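Local coordinates for phosphodiesterase (Salpingoeca rosetta, PDB 7D7P), which is a phosphodiesterase with an all-helical, metal-binding fold of the HD superfamily, at residues F56-D60 against S270-W274. Numbering follows the deposited sequence.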
loop_
_atom_site.group_PDB
_atom_site.type_symbol
_atom_site.label_atom_id
_atom_site.label_comp_id
_atom_site.label_asym_id
_atom_site.label_seq_id
_atom_site.Cartn_x
_atom_site.Cartn_y
_atom_site.Cartn_z
ATOM N N PHE A 56 9.398 24.739 -3.655
ATOM C CA PHE A 56 8.619 25.892 -4.089
ATOM C C PHE A 56 7.132 25.680 -3.826
ATOM O O PHE A 56 6.579 24.616 -4.121
ATOM C CB PHE A 56 8.861 26.161 -5.576
ATOM C CG PHE A 56 7.942 27.193 -6.166
ATOM C CD1 PHE A 56 8.193 28.544 -5.992
ATOM C CD2 PHE A 56 6.825 26.812 -6.893
ATOM C CE1 PHE A 56 7.348 29.497 -6.534
ATOM C CE2 PHE A 56 5.976 27.759 -7.436
ATOM C CZ PHE A 56 6.238 29.104 -7.254
ATOM N N ASP A 57 6.488 26.705 -3.272
ATOM C CA ASP A 57 5.058 26.682 -2.993
ATOM C C ASP A 57 4.483 28.049 -3.332
ATOM O O ASP A 57 4.882 29.057 -2.741
ATOM C CB ASP A 57 4.783 26.325 -1.527
ATOM C CG ASP A 57 3.333 25.959 -1.279
ATOM O OD1 ASP A 57 2.513 26.107 -2.209
ATOM O OD2 ASP A 57 3.013 25.514 -0.159
ATOM N N ALA A 58 3.539 28.076 -4.277
ATOM C CA ALA A 58 2.952 29.335 -4.724
ATOM C C ALA A 58 2.091 30.000 -3.657
ATOM O O ALA A 58 1.803 31.197 -3.773
ATOM C CB ALA A 58 2.118 29.105 -5.985
ATOM N N LEU A 59 1.665 29.259 -2.631
ATOM C CA LEU A 59 0.844 29.862 -1.584
ATOM C C LEU A 59 1.619 30.902 -0.786
ATOM O O LEU A 59 1.018 31.827 -0.229
ATOM C CB LEU A 59 0.299 28.778 -0.653
ATOM C CG LEU A 59 -0.726 27.810 -1.249
ATOM C CD1 LEU A 59 -1.137 26.753 -0.227
ATOM C CD2 LEU A 59 -1.947 28.561 -1.773
ATOM N N ASP A 60 2.943 30.779 -0.732
ATOM C CA ASP A 60 3.789 31.691 0.024
ATOM C C ASP A 60 4.282 32.876 -0.800
ATOM O O ASP A 60 5.052 33.691 -0.282
ATOM C CB ASP A 60 4.989 30.930 0.601
ATOM C CG ASP A 60 4.572 29.718 1.418
ATOM O OD1 ASP A 60 3.594 29.828 2.189
ATOM O OD2 ASP A 60 5.218 28.656 1.289
ATOM N N SER A 270 3.188 21.904 2.697
ATOM C CA SER A 270 2.605 22.173 1.386
ATOM C C SER A 270 1.596 21.096 1.006
ATOM O O SER A 270 0.530 21.403 0.455
ATOM C CB SER A 270 3.714 22.280 0.336
ATOM O OG SER A 270 3.185 22.239 -0.978
ATOM N N ASN A 271 1.912 19.831 1.303
ATOM C CA ASN A 271 0.985 18.736 1.029
ATOM C C ASN A 271 -0.349 18.951 1.738
ATOM O O ASN A 271 -1.415 18.758 1.141
ATOM C CB ASN A 271 1.616 17.407 1.455
ATOM C CG ASN A 271 0.875 16.188 0.909
ATOM O OD1 ASN A 271 1.289 15.047 1.136
ATOM N ND2 ASN A 271 -0.216 16.420 0.193
ATOM N N LYS A 272 -0.309 19.370 3.004
ATOM C CA LYS A 272 -1.531 19.466 3.795
ATOM C C LYS A 272 -2.389 20.655 3.376
ATOM O O LYS A 272 -3.618 20.541 3.306
ATOM C CB LYS A 272 -1.185 19.554 5.281
ATOM C CG LYS A 272 -2.387 19.411 6.199
ATOM C CD LYS A 272 -2.015 19.690 7.645
ATOM C CE LYS A 272 -3.110 19.226 8.586
ATOM N NZ LYS A 272 -4.451 19.691 8.133
ATOM N N ARG A 273 -1.768 21.807 3.110
ATOM C CA ARG A 273 -2.544 22.997 2.768
ATOM C C ARG A 273 -3.266 22.832 1.436
ATOM O O ARG A 273 -4.429 23.226 1.302
ATOM C CB ARG A 273 -1.637 24.228 2.731
ATOM C CG ARG A 273 -1.106 24.653 4.089
ATOM C CD ARG A 273 -0.050 25.739 3.955
ATOM N NE ARG A 273 -0.625 27.025 3.575
ATOM C CZ ARG A 273 0.091 28.097 3.249
ATOM N NH1 ARG A 273 1.417 28.040 3.248
ATOM N NH2 ARG A 273 -0.518 29.228 2.918
ATOM N N TRP A 274 -2.591 22.259 0.439
ATOM C CA TRP A 274 -3.223 22.076 -0.863
ATOM C C TRP A 274 -4.273 20.973 -0.819
ATOM O O TRP A 274 -5.327 21.087 -1.455
ATOM C CB TRP A 274 -2.166 21.770 -1.923
ATOM C CG TRP A 274 -1.392 22.972 -2.366
ATOM C CD1 TRP A 274 -0.157 23.358 -1.929
ATOM C CD2 TRP A 274 -1.797 23.945 -3.338
ATOM N NE1 TRP A 274 0.233 24.510 -2.571
ATOM C CE2 TRP A 274 -0.756 24.892 -3.439
ATOM C CE3 TRP A 274 -2.937 24.107 -4.131
ATOM C CZ2 TRP A 274 -0.822 25.984 -4.302
ATOM C CZ3 TRP A 274 -3.001 25.197 -4.988
ATOM C CH2 TRP A 274 -1.951 26.120 -5.066
HETATM O O HOH W 1 1.684 31.357 3.384
#
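Asp57 and Ser270 have the nearest CA atoms, 6.7 Å apart, where the loop ahead of helix 63-76, with a short 3-10 segment at 58-60, meets helix 268-291 on its first turns. The Trp274 indole ties loop to helix. Asp57, its CG anti to the backbone N (chi1 -166°), reaches this indole: Trp274 NE1 donates to Asp57 OD1 at 2.8 Å, nearly straight at 171°, in the ring plane and on the syn side of the carboxylate. From its opposite face, Leu59 N donates to Asp57 OD1 at 3.3 Å, closing an Asx turn. Asp57 OD2 rests against Ser270, whose CB is 3.3 Å away. Leu59 lies over a face of the indole, its CD1 3.8 Å from the centroid of the five-membered ring in a CH-pi contact, while CG packs on CZ2. The same CD1 touches a face of the Arg273 guanidinium, wedging the leucine between two flat groups. Arg273, bent at chi3 (72°), forms a salt bridge through NH1 to Asp60 OD1 at 3.0 Å, and a water joins that oxygen to NH2. Phe106 and His262 meet the indole edge-to-face, Met114 of helix 109-126 touches it and Asp57, and the Trp274 side chain lies about 9 Å from the bound zinc ion. Two donors thus grip Asp57 OD1 and hold the carboxylate's rotation; with Arg273 NH1 4.5 Å from Asp57 OD2, the surroundings probably favour the ionised aspartate.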